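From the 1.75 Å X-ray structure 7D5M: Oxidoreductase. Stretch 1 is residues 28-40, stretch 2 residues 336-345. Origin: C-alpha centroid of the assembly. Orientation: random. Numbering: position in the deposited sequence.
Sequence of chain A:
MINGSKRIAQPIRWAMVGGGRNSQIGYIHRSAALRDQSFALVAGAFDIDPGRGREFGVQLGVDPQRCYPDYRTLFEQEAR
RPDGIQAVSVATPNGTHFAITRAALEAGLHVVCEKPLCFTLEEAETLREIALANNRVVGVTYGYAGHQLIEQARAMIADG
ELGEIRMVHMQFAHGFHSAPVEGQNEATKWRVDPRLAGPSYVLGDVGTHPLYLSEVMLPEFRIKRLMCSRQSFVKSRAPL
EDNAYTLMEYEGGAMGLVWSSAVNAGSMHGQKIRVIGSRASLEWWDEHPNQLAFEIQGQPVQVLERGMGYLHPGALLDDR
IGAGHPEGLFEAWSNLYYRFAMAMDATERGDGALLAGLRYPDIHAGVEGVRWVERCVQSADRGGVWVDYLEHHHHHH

Stretch 1 28-40: IHRSAALRDQSFA
Stretch 2, residues 336-345: LYYRFAMAMD

Residues 28-33 are helical, continuing a helix that begins earlier in the chain; beyond them, D36 (phi/psi 61/31) and Q37 (65/31) are left-handed, and S38 (-78/-54) leads into an extended strand at F39 (-129/154) and A40 (-121/123). Residues 336-345 are helical throughout, phi/psi near -65/-42. The helix axes approach to 8.7 Å with their N-to-C directions 59° apart (signed crossing angle -59°). CA-CA distances of 5.5 Å for A33-Y337 and 5.6 Å for S38-Y338 set the register, and 438 Å² is buried, both sides summed, with Y337 giving 132 Å² and F39 86 Å²; both are buried in the assembly, as suits large aromatic side chains.

The polar link is one hydrogen bond, H29 ND1 to Y337 OH, 2.7 Å at 172°; either atom could be the donor. H29 (chi1 -80°, chi2 -89°) presents its ring edge to the hydroxyl, and the two rings meet rim to rim, planes at 85°. Y337 (chi1 off-well at -104°, chi2 -82°) packs against the first helix, with A33 N and H29 O over one face of its ring.

Small side chains make room for that ring: A32 CB is 3.7 Å from Y337 CD2, and A33 CB 3.6 Å from Y337 CD1. S38 (chi1 -71°) also permits close backbone approach, its OG 3.5 Å from Y338 CA and its O 3.8 Å from A341 CB.

F39 (m, chi2 80°) extends the apolar contact along the second helix. Y337 turns its edge to the F39 face in an offset edge-to-face pair, centroids 5.5 Å apart, planes at 83°. F39 CE1 lies 3.4 Å from Y337 O, which also accepts the helical bond from A341 N (3.0 Å), and 3.6 Å from A341 CB. One turn after F340, M344 (m, t, t) places SD at the ring edge, 3.7 Å from F39 CE2 and 78° off the ring normal.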

# COMPACT_ATOMS: atom_id res chain seq x y z
N ILE A 28 -15.66 14.48 20.37
CA ILE A 28 -16.30 13.80 19.21
C ILE A 28 -17.80 13.60 19.49
O ILE A 28 -18.60 13.74 18.55
CB ILE A 28 -15.58 12.50 18.79
CG1 ILE A 28 -16.18 11.98 17.48
CG2 ILE A 28 -15.61 11.44 19.89
CD1 ILE A 28 -15.29 11.02 16.75
N HIS A 29 -18.20 13.37 20.74
CA HIS A 29 -19.64 13.35 21.10
C HIS A 29 -20.32 14.64 20.64
O HIS A 29 -21.37 14.57 19.98
CB HIS A 29 -19.86 13.14 22.59
CG HIS A 29 -19.74 11.71 23.00
ND1 HIS A 29 -20.82 10.85 23.00
CD2 HIS A 29 -18.68 10.98 23.40
CE1 HIS A 29 -20.43 9.66 23.39
NE2 HIS A 29 -19.12 9.71 23.66
N ARG A 30 -19.77 15.78 21.03
CA ARG A 30 -20.36 17.11 20.73
C ARG A 30 -20.28 17.38 19.22
O ARG A 30 -21.25 17.89 18.66
CB ARG A 30 -19.68 18.21 21.53
CG ARG A 30 -19.97 18.12 23.02
CD ARG A 30 -19.39 19.30 23.79
NE ARG A 30 -17.94 19.37 23.74
CZ ARG A 30 -17.12 18.71 24.55
NH1 ARG A 30 -17.60 17.92 25.49
NH2 ARG A 30 -15.81 18.84 24.42
N SER A 31 -19.13 17.11 18.61
CA SER A 31 -18.95 17.35 17.16
C SER A 31 -20.07 16.64 16.39
O SER A 31 -20.69 17.27 15.52
CB SER A 31 -17.57 16.92 16.72
OG SER A 31 -17.29 17.43 15.43
N ALA A 32 -20.34 15.38 16.71
CA ALA A 32 -21.33 14.53 16.02
C ALA A 32 -22.76 14.95 16.40
O ALA A 32 -23.62 14.99 15.51
CB ALA A 32 -21.08 13.08 16.36
N ALA A 33 -23.01 15.23 17.68
CA ALA A 33 -24.37 15.52 18.20
C ALA A 33 -24.87 16.88 17.69
O ALA A 33 -26.06 16.98 17.30
CB ALA A 33 -24.36 15.46 19.70
N LEU A 34 -24.00 17.88 17.63
CA LEU A 34 -24.41 19.28 17.31
C LEU A 34 -24.55 19.44 15.80
O LEU A 34 -25.22 20.38 15.34
CB LEU A 34 -23.40 20.24 17.91
CG LEU A 34 -23.28 20.19 19.43
CD1 LEU A 34 -22.17 21.11 19.90
CD2 LEU A 34 -24.60 20.56 20.10
N ARG A 35 -23.96 18.53 15.04
CA ARG A 35 -23.94 18.60 13.56
C ARG A 35 -25.37 18.47 13.02
O ARG A 35 -26.16 17.65 13.55
CB ARG A 35 -23.04 17.52 13.00
CG ARG A 35 -22.60 17.79 11.57
CD ARG A 35 -21.67 16.68 11.14
NE ARG A 35 -20.95 16.99 9.92
CZ ARG A 35 -19.95 16.26 9.45
NH1 ARG A 35 -19.60 15.14 10.06
NH2 ARG A 35 -19.34 16.61 8.33
N ASP A 36 -25.70 19.27 12.00
CA ASP A 36 -26.93 19.09 11.18
C ASP A 36 -28.18 19.22 12.05
O ASP A 36 -29.18 18.55 11.74
CB ASP A 36 -26.94 17.74 10.46
CG ASP A 36 -25.70 17.47 9.64
OD1 ASP A 36 -25.10 18.45 9.16
OD2 ASP A 36 -25.33 16.29 9.50
N GLN A 37 -28.13 20.03 13.10
CA GLN A 37 -29.33 20.39 13.90
C GLN A 37 -29.89 19.15 14.61
O GLN A 37 -31.13 19.11 14.80
CB GLN A 37 -30.40 21.01 13.00
CG GLN A 37 -29.89 22.09 12.04
CD GLN A 37 -30.99 22.65 11.17
OE1 GLN A 37 -31.81 23.45 11.62
NE2 GLN A 37 -31.04 22.22 9.91
N SER A 38 -29.07 18.16 14.98
CA SER A 38 -29.57 16.90 15.63
C SER A 38 -29.88 17.15 17.10
O SER A 38 -31.02 16.85 17.56
CB SER A 38 -28.58 15.76 15.47
OG SER A 38 -28.56 15.31 14.13
N PHE A 39 -28.90 17.68 17.83
CA PHE A 39 -28.97 17.96 19.29
C PHE A 39 -28.53 19.40 19.54
O PHE A 39 -27.73 19.96 18.75
CB PHE A 39 -28.08 17.00 20.08
CG PHE A 39 -28.49 15.56 20.03
CD1 PHE A 39 -28.17 14.76 18.94
CD2 PHE A 39 -29.22 14.99 21.06
CE1 PHE A 39 -28.56 13.44 18.90
CE2 PHE A 39 -29.59 13.65 21.02
CZ PHE A 39 -29.28 12.88 19.93
N ALA A 40 -29.01 19.98 20.64
CA ALA A 40 -28.57 21.27 21.19
C ALA A 40 -28.05 21.04 22.61
O ALA A 40 -28.82 20.53 23.45
CB ALA A 40 -29.70 22.27 21.17
N LEU A 336 -24.17 8.05 13.27
CA LEU A 336 -24.88 7.42 14.41
C LEU A 336 -25.76 8.46 15.10
O LEU A 336 -26.92 8.15 15.40
CB LEU A 336 -23.90 6.84 15.42
CG LEU A 336 -23.02 5.68 14.95
CD1 LEU A 336 -22.50 4.94 16.16
CD2 LEU A 336 -23.73 4.75 13.99
N TYR A 337 -25.21 9.64 15.39
CA TYR A 337 -25.89 10.64 16.25
C TYR A 337 -27.16 11.15 15.57
O TYR A 337 -28.16 11.37 16.28
CB TYR A 337 -24.93 11.75 16.70
CG TYR A 337 -24.48 11.61 18.14
CD1 TYR A 337 -25.28 12.07 19.17
CD2 TYR A 337 -23.27 11.02 18.49
CE1 TYR A 337 -24.91 11.97 20.50
CE2 TYR A 337 -22.88 10.91 19.82
CZ TYR A 337 -23.70 11.39 20.83
OH TYR A 337 -23.34 11.31 22.15
N TYR A 338 -27.20 11.34 14.24
CA TYR A 338 -28.46 11.82 13.61
C TYR A 338 -29.49 10.69 13.71
O TYR A 338 -30.67 11.01 13.89
CB TYR A 338 -28.29 12.36 12.19
CG TYR A 338 -28.40 11.34 11.09
CD1 TYR A 338 -29.61 10.76 10.76
CD2 TYR A 338 -27.28 10.98 10.35
CE1 TYR A 338 -29.71 9.80 9.76
CE2 TYR A 338 -27.37 10.03 9.34
CZ TYR A 338 -28.58 9.45 9.04
OH TYR A 338 -28.68 8.52 8.04
N ARG A 339 -29.07 9.43 13.64
CA ARG A 339 -30.00 8.28 13.78
C ARG A 339 -30.51 8.23 15.22
O ARG A 339 -31.73 7.97 15.43
CB ARG A 339 -29.33 6.97 13.36
CG ARG A 339 -29.09 6.87 11.87
CD ARG A 339 -28.39 5.56 11.57
NE ARG A 339 -28.35 5.21 10.16
CZ ARG A 339 -27.57 5.76 9.26
NH1 ARG A 339 -26.76 6.75 9.60
NH2 ARG A 339 -27.60 5.34 8.00
N PHE A 340 -29.63 8.45 16.20
CA PHE A 340 -30.05 8.55 17.62
C PHE A 340 -31.15 9.61 17.75
O PHE A 340 -32.19 9.31 18.38
CB PHE A 340 -28.88 8.87 18.56
CG PHE A 340 -27.78 7.84 18.63
CD1 PHE A 340 -28.02 6.50 18.38
CD2 PHE A 340 -26.50 8.22 18.98
CE1 PHE A 340 -27.00 5.57 18.45
CE2 PHE A 340 -25.48 7.28 19.06
CZ PHE A 340 -25.74 5.95 18.80
N ALA A 341 -30.94 10.80 17.20
CA ALA A 341 -31.90 11.93 17.28
C ALA A 341 -33.22 11.52 16.60
O ALA A 341 -34.29 11.74 17.18
CB ALA A 341 -31.31 13.17 16.66
N MET A 342 -33.17 10.93 15.41
CA MET A 342 -34.41 10.50 14.71
C MET A 342 -35.17 9.47 15.55
O MET A 342 -36.41 9.55 15.60
CB MET A 342 -34.10 9.92 13.33
CG MET A 342 -33.63 10.97 12.36
SD MET A 342 -33.25 10.29 10.73
CE MET A 342 -34.90 10.12 10.05
N ALA A 343 -34.46 8.53 16.19
CA ALA A 343 -35.08 7.45 16.99
C ALA A 343 -35.75 8.05 18.23
O ALA A 343 -36.89 7.65 18.57
CB ALA A 343 -34.03 6.42 17.37
N MET A 344 -35.08 8.99 18.89
CA MET A 344 -35.59 9.66 20.11
C MET A 344 -36.85 10.45 19.74
O MET A 344 -37.89 10.29 20.44
CB MET A 344 -34.53 10.59 20.69
CG MET A 344 -33.35 9.83 21.25
SD MET A 344 -32.04 10.94 21.75
CE MET A 344 -30.76 9.75 22.16
N ASP A 345 -36.77 11.23 18.67
CA ASP A 345 -37.90 12.06 18.18
C ASP A 345 -39.06 11.15 17.76
O ASP A 345 -40.21 11.46 18.15
CB ASP A 345 -37.47 12.97 17.03
CG ASP A 345 -38.63 13.76 16.45
OD1 ASP A 345 -39.10 14.69 17.12
OD2 ASP A 345 -39.06 13.40 15.34